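PDB 3HYI: probable cell division protein WhiA from Thermotoga maritima, which is probably involved in cell division and chromosome segregation and joins a degenerate LAGLIDADG homing endonuclease domain to a DNA-binding helix-turn-helix domain. Local coordinates for residues A[245-257]-A[270-284]. Residues are numbered along the deposited sequence; the frame is centred on the assembly and turned at random.
Sequences PEDLRRVALVRLR and LNLTKSQIYSKLKRI
Val251 is the knob of this helix pair, seated among Ile277, Lys280, Leu281 and Ile284. With CG1 anti to the backbone N (chi1 170°), the valine splits its methyls: CG1 faces Leu281 CD2 at 3.9 Å, Ile277 and Ile284, while CG2 meets Lys280 CD at 3.6 Å and Leu270 CD1 at 3.8 Å. Leu270, just before helix 274-288, also runs alongside Val254 in the opposite sense, its CD2 3.9 Å from Val254 CG2. One turn before Val251, Leu248 lays CD2 over one face of the Arg283 guanidinium, off-centre and 3.4 Å from NH2, the side chains crossing at about a right angle. That guanidinium turns its edge to Asp247, whose OD2 takes NH2 of Arg283 on the syn side at 2.8 Å, by a bent bond (130°) somewhat out of the carboxylate plane, and NZ of Lys280 on the anti lone pair at 3.1 Å. With an alanine replacing Asp247, Lys280 and Arg283 would probably lose their shared mate, the guanidinium becoming freer to swing off Leu248. The axes of helix 246-257 and helix 274-284 cross at -97°, and Leu266 of helix 263-268 touches Val254 and Ile277, closing the tri-helical core characteristic of helix-turn-helix domains. Apolar interlocking thus fixes helix 246-257 against the predicted DNA-binding motif, while one carboxylate oxygen links its first turn to Lys280 and Arg283 and probably offsets part of their charge.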
loop_
_atom_site.group_PDB
_atom_site.type_symbol
_atom_site.label_atom_id
_atom_site.label_comp_id
_atom_site.label_asym_id
_atom_site.label_seq_id
_atom_site.Cartn_x
_atom_site.Cartn_y
_atom_site.Cartn_z
ATOM N N PRO A 245 18.723 10.689 -52.714
ATOM C CA PRO A 245 17.800 9.568 -52.903
ATOM C C PRO A 245 16.371 9.984 -52.557
ATOM O O PRO A 245 16.159 10.690 -51.565
ATOM C CB PRO A 245 18.310 8.518 -51.912
ATOM C CG PRO A 245 19.745 8.848 -51.706
ATOM C CD PRO A 245 19.860 10.332 -51.847
ATOM N N GLU A 246 15.412 9.545 -53.370
ATOM C CA GLU A 246 14.017 9.992 -53.269
ATOM C C GLU A 246 13.503 10.113 -51.834
ATOM O O GLU A 246 12.902 11.123 -51.475
ATOM C CB GLU A 246 13.103 9.054 -54.061
ATOM N N ASP A 247 13.750 9.089 -51.019
ATOM C CA ASP A 247 13.213 9.050 -49.652
ATOM C C ASP A 247 13.870 10.066 -48.712
ATOM O O ASP A 247 13.217 10.591 -47.807
ATOM C CB ASP A 247 13.298 7.636 -49.063
ATOM C CG ASP A 247 14.725 7.153 -48.881
ATOM O OD1 ASP A 247 15.577 7.427 -49.755
ATOM O OD2 ASP A 247 14.984 6.487 -47.859
ATOM N N LEU A 248 15.152 10.347 -48.931
ATOM C CA LEU A 248 15.843 11.397 -48.185
ATOM C C LEU A 248 15.424 12.785 -48.664
ATOM O O LEU A 248 15.408 13.737 -47.885
ATOM C CB LEU A 248 17.361 11.243 -48.312
ATOM C CG LEU A 248 17.980 9.962 -47.746
ATOM C CD1 LEU A 248 19.504 10.086 -47.730
ATOM C CD2 LEU A 248 17.458 9.645 -46.351
ATOM N N ARG A 249 15.090 12.895 -49.946
ATOM C CA ARG A 249 14.700 14.173 -50.530
ATOM C C ARG A 249 13.409 14.713 -49.925
ATOM O O ARG A 249 13.319 15.899 -49.609
ATOM C CB ARG A 249 14.541 14.039 -52.039
ATOM C CG ARG A 249 14.109 15.317 -52.725
ATOM C CD ARG A 249 13.990 15.100 -54.209
ATOM N NE ARG A 249 12.876 14.206 -54.509
ATOM C CZ ARG A 249 11.607 14.590 -54.649
ATOM N NH1 ARG A 249 11.267 15.872 -54.538
ATOM N NH2 ARG A 249 10.669 13.685 -54.913
ATOM N N ARG A 250 12.414 13.840 -49.775
ATOM C CA ARG A 250 11.128 14.223 -49.193
ATOM C C ARG A 250 11.264 14.611 -47.725
ATOM O O ARG A 250 10.589 15.530 -47.257
ATOM C CB ARG A 250 10.118 13.083 -49.325
ATOM C CG ARG A 250 9.748 12.755 -50.759
ATOM C CD ARG A 250 8.575 11.792 -50.811
ATOM N NE ARG A 250 8.961 10.433 -50.425
ATOM C CZ ARG A 250 9.587 9.563 -51.219
ATOM N NH1 ARG A 250 9.926 9.894 -52.465
ATOM N NH2 ARG A 250 9.886 8.349 -50.765
ATOM N N VAL A 251 12.131 13.901 -47.006
ATOM C CA VAL A 251 12.392 14.172 -45.591
ATOM C C VAL A 251 13.092 15.521 -45.395
ATOM O O VAL A 251 12.774 16.260 -44.457
ATOM C CB VAL A 251 13.234 13.039 -44.956
ATOM C CG1 VAL A 251 13.717 13.422 -43.561
ATOM C CG2 VAL A 251 12.424 11.747 -44.908
ATOM N N ALA A 252 14.035 15.833 -46.284
ATOM C CA ALA A 252 14.742 17.117 -46.263
ATOM C C ALA A 252 13.790 18.280 -46.521
ATOM O O ALA A 252 13.851 19.297 -45.834
ATOM C CB ALA A 252 15.868 17.123 -47.290
ATOM N N LEU A 253 12.910 18.119 -47.508
ATOM C CA LEU A 253 11.913 19.140 -47.837
ATOM C C LEU A 253 10.922 19.387 -46.696
ATOM O O LEU A 253 10.661 20.533 -46.334
ATOM C CB LEU A 253 11.144 18.755 -49.106
ATOM C CG LEU A 253 11.908 18.820 -50.432
ATOM C CD1 LEU A 253 11.021 18.338 -51.567
ATOM C CD2 LEU A 253 12.415 20.226 -50.709
ATOM N N VAL A 254 10.374 18.311 -46.139
ATOM C CA VAL A 254 9.389 18.414 -45.057
ATOM C C VAL A 254 9.971 19.084 -43.805
ATOM O O VAL A 254 9.308 19.912 -43.180
ATOM C CB VAL A 254 8.781 17.025 -44.709
ATOM C CG1 VAL A 254 8.167 17.024 -43.325
ATOM C CG2 VAL A 254 7.736 16.635 -45.745
ATOM N N ARG A 255 11.206 18.734 -43.452
ATOM C CA ARG A 255 11.907 19.393 -42.346
ATOM C C ARG A 255 12.088 20.890 -42.620
ATOM O O ARG A 255 11.823 21.721 -41.755
ATOM C CB ARG A 255 13.274 18.741 -42.110
ATOM C CG ARG A 255 14.172 19.446 -41.083
ATOM C CD ARG A 255 13.833 19.075 -39.643
ATOM N NE ARG A 255 12.649 19.759 -39.130
ATOM C CZ ARG A 255 12.148 19.596 -37.907
ATOM N NH1 ARG A 255 12.705 18.760 -37.038
ATOM N NH2 ARG A 255 11.070 20.275 -37.551
ATOM N N LEU A 256 12.542 21.216 -43.827
ATOM C CA LEU A 256 12.860 22.596 -44.195
ATOM C C LEU A 256 11.603 23.464 -44.263
ATOM O O LEU A 256 11.639 24.647 -43.917
ATOM C CB LEU A 256 13.602 22.633 -45.539
ATOM C CG LEU A 256 14.544 23.815 -45.770
ATOM C CD1 LEU A 256 15.696 23.779 -44.771
ATOM C CD2 LEU A 256 15.076 23.803 -47.194
ATOM N N ARG A 257 10.497 22.866 -44.699
ATOM C CA ARG A 257 9.223 23.572 -44.801
ATOM C C ARG A 257 8.473 23.612 -43.469
ATOM O O ARG A 257 7.588 24.449 -43.281
ATOM C CB ARG A 257 8.348 22.934 -45.885
ATOM C CG ARG A 257 8.903 23.114 -47.295
ATOM C CD ARG A 257 8.007 22.483 -48.350
ATOM N NE ARG A 257 8.627 22.512 -49.674
ATOM N N LEU A 270 4.693 12.102 -43.878
ATOM C CA LEU A 270 5.211 11.178 -44.893
ATOM C C LEU A 270 4.854 9.708 -44.604
ATOM O O LEU A 270 5.476 8.802 -45.160
ATOM C CB LEU A 270 6.736 11.324 -44.997
ATOM C CG LEU A 270 7.295 12.684 -45.437
ATOM C CD1 LEU A 270 8.804 12.710 -45.264
ATOM C CD2 LEU A 270 6.915 13.001 -46.882
ATOM N N ASN A 271 3.848 9.472 -43.759
ATOM C CA ASN A 271 3.504 8.115 -43.300
ATOM C C ASN A 271 4.719 7.355 -42.744
ATOM O O ASN A 271 4.879 6.155 -42.977
ATOM C CB ASN A 271 2.822 7.304 -44.423
ATOM C CG ASN A 271 1.332 7.611 -44.564
ATOM O OD1 ASN A 271 0.697 8.138 -43.649
ATOM N ND2 ASN A 271 0.767 7.258 -45.716
ATOM N N LEU A 272 5.571 8.069 -42.010
ATOM C CA LEU A 272 6.746 7.482 -41.368
ATOM C C LEU A 272 6.625 7.628 -39.858
ATOM O O LEU A 272 6.052 8.599 -39.365
ATOM C CB LEU A 272 8.028 8.185 -41.827
ATOM C CG LEU A 272 8.450 8.074 -43.292
ATOM C CD1 LEU A 272 9.732 8.860 -43.514
ATOM C CD2 LEU A 272 8.631 6.620 -43.713
ATOM N N THR A 273 7.177 6.668 -39.123
ATOM C CA THR A 273 7.254 6.776 -37.669
ATOM C C THR A 273 8.387 7.726 -37.283
ATOM O O THR A 273 9.242 8.061 -38.110
ATOM C CB THR A 273 7.482 5.408 -36.996
ATOM O OG1 THR A 273 8.770 4.898 -37.357
ATOM C CG2 THR A 273 6.397 4.412 -37.408
ATOM N N LYS A 274 8.386 8.151 -36.023
ATOM C CA LYS A 274 9.426 9.045 -35.501
ATOM C C LYS A 274 10.840 8.478 -35.672
ATOM O O LYS A 274 11.765 9.216 -36.011
ATOM C CB LYS A 274 9.154 9.375 -34.026
ATOM C CG LYS A 274 10.352 9.904 -33.254
ATOM C CD LYS A 274 9.930 10.540 -31.943
ATOM C CE LYS A 274 11.029 10.440 -30.896
ATOM N N SER A 275 11.002 7.178 -35.432
ATOM C CA SER A 275 12.309 6.523 -35.557
ATOM C C SER A 275 12.765 6.447 -37.017
ATOM O O SER A 275 13.943 6.643 -37.317
ATOM C CB SER A 275 12.271 5.116 -34.951
ATOM O OG SER A 275 11.508 4.232 -35.754
ATOM N N GLN A 276 11.823 6.161 -37.912
ATOM C CA GLN A 276 12.105 6.094 -39.346
ATOM C C GLN A 276 12.555 7.425 -39.912
ATOM O O GLN A 276 13.523 7.482 -40.671
ATOM C CB GLN A 276 10.870 5.658 -40.117
ATOM C CG GLN A 276 10.460 4.246 -39.841
ATOM C CD GLN A 276 9.247 3.852 -40.638
ATOM O OE1 GLN A 276 8.198 4.483 -40.544
ATOM N NE2 GLN A 276 9.384 2.802 -41.439
ATOM N N ILE A 277 11.839 8.491 -39.561
ATOM C CA ILE A 277 12.190 9.813 -40.061
ATOM C C ILE A 277 13.493 10.281 -39.416
ATOM O O ILE A 277 14.252 11.049 -40.007
ATOM C CB ILE A 277 11.065 10.856 -39.850
ATOM C CG1 ILE A 277 11.160 11.937 -40.931
ATOM C CG2 ILE A 277 11.142 11.492 -38.471
ATOM C CD1 ILE A 277 9.908 12.770 -41.093
ATOM N N TYR A 278 13.757 9.782 -38.214
ATOM C CA TYR A 278 14.967 10.131 -37.503
ATOM C C TYR A 278 16.213 9.460 -38.102
ATOM O O TYR A 278 17.271 10.085 -38.177
ATOM C CB TYR A 278 14.818 9.779 -36.030
ATOM C CG TYR A 278 16.061 10.073 -35.264
ATOM C CD1 TYR A 278 16.474 11.385 -35.067
ATOM C CD2 TYR A 278 16.853 9.045 -34.773
ATOM C CE1 TYR A 278 17.634 11.668 -34.378
ATOM C CE2 TYR A 278 18.015 9.313 -34.080
ATOM C CZ TYR A 278 18.402 10.626 -33.885
ATOM O OH TYR A 278 19.559 10.897 -33.193
ATOM N N SER A 279 16.081 8.198 -38.518
ATOM C CA SER A 279 17.178 7.475 -39.165
ATOM C C SER A 279 17.555 8.153 -40.478
ATOM O O SER A 279 18.732 8.248 -40.825
ATOM C CB SER A 279 16.783 6.021 -39.435
ATOM O OG SER A 279 16.468 5.346 -38.230
ATOM N N LYS A 280 16.543 8.618 -41.203
ATOM C CA LYS A 280 16.754 9.301 -42.475
ATOM C C LYS A 280 17.426 10.653 -42.305
ATOM O O LYS A 280 18.271 11.039 -43.117
ATOM C CB LYS A 280 15.428 9.476 -43.204
ATOM C CG LYS A 280 14.976 8.214 -43.870
ATOM C CD LYS A 280 13.580 8.365 -44.418
ATOM C CE LYS A 280 12.837 7.051 -44.355
ATOM N NZ LYS A 280 13.499 6.007 -45.189
ATOM N N LEU A 281 17.037 11.374 -41.257
ATOM C CA LEU A 281 17.683 12.634 -40.910
ATOM C C LEU A 281 19.154 12.432 -40.537
ATOM O O LEU A 281 19.995 13.269 -40.868
ATOM C CB LEU A 281 16.930 13.330 -39.771
ATOM C CG LEU A 281 15.632 14.022 -40.198
ATOM C CD1 LEU A 281 14.744 14.302 -38.994
ATOM C CD2 LEU A 281 15.934 15.310 -40.964
ATOM N N LYS A 282 19.461 11.326 -39.860
ATOM C CA LYS A 282 20.849 10.985 -39.514
ATOM C C LYS A 282 21.698 10.749 -40.768
ATOM O O LYS A 282 22.853 11.172 -40.832
ATOM C CB LYS A 282 20.899 9.750 -38.615
ATOM C CG LYS A 282 20.274 9.955 -37.245
ATOM N N ARG A 283 21.118 10.072 -41.758
ATOM C CA ARG A 283 21.777 9.874 -43.050
ATOM C C ARG A 283 22.041 11.195 -43.764
ATOM O O ARG A 283 23.111 11.395 -44.343
ATOM C CB ARG A 283 20.934 8.982 -43.961
ATOM C CG ARG A 283 20.926 7.517 -43.564
ATOM C CD ARG A 283 20.625 6.632 -44.766
ATOM N NE ARG A 283 19.190 6.504 -45.023
ATOM C CZ ARG A 283 18.635 6.333 -46.224
ATOM N NH1 ARG A 283 19.371 6.297 -47.333
ATOM N NH2 ARG A 283 17.319 6.215 -46.322
ATOM N N ILE A 284 21.051 12.083 -43.732
ATOM C CA ILE A 284 21.165 13.399 -44.352
ATOM C C ILE A 284 22.299 14.202 -43.710
ATOM O O ILE A 284 23.090 14.836 -44.404
ATOM C CB ILE A 284 19.828 14.175 -44.267
ATOM C CG1 ILE A 284 18.809 13.574 -45.239
ATOM C CG2 ILE A 284 20.034 15.652 -44.576
ATOM C CD1 ILE A 284 17.392 14.077 -45.033
#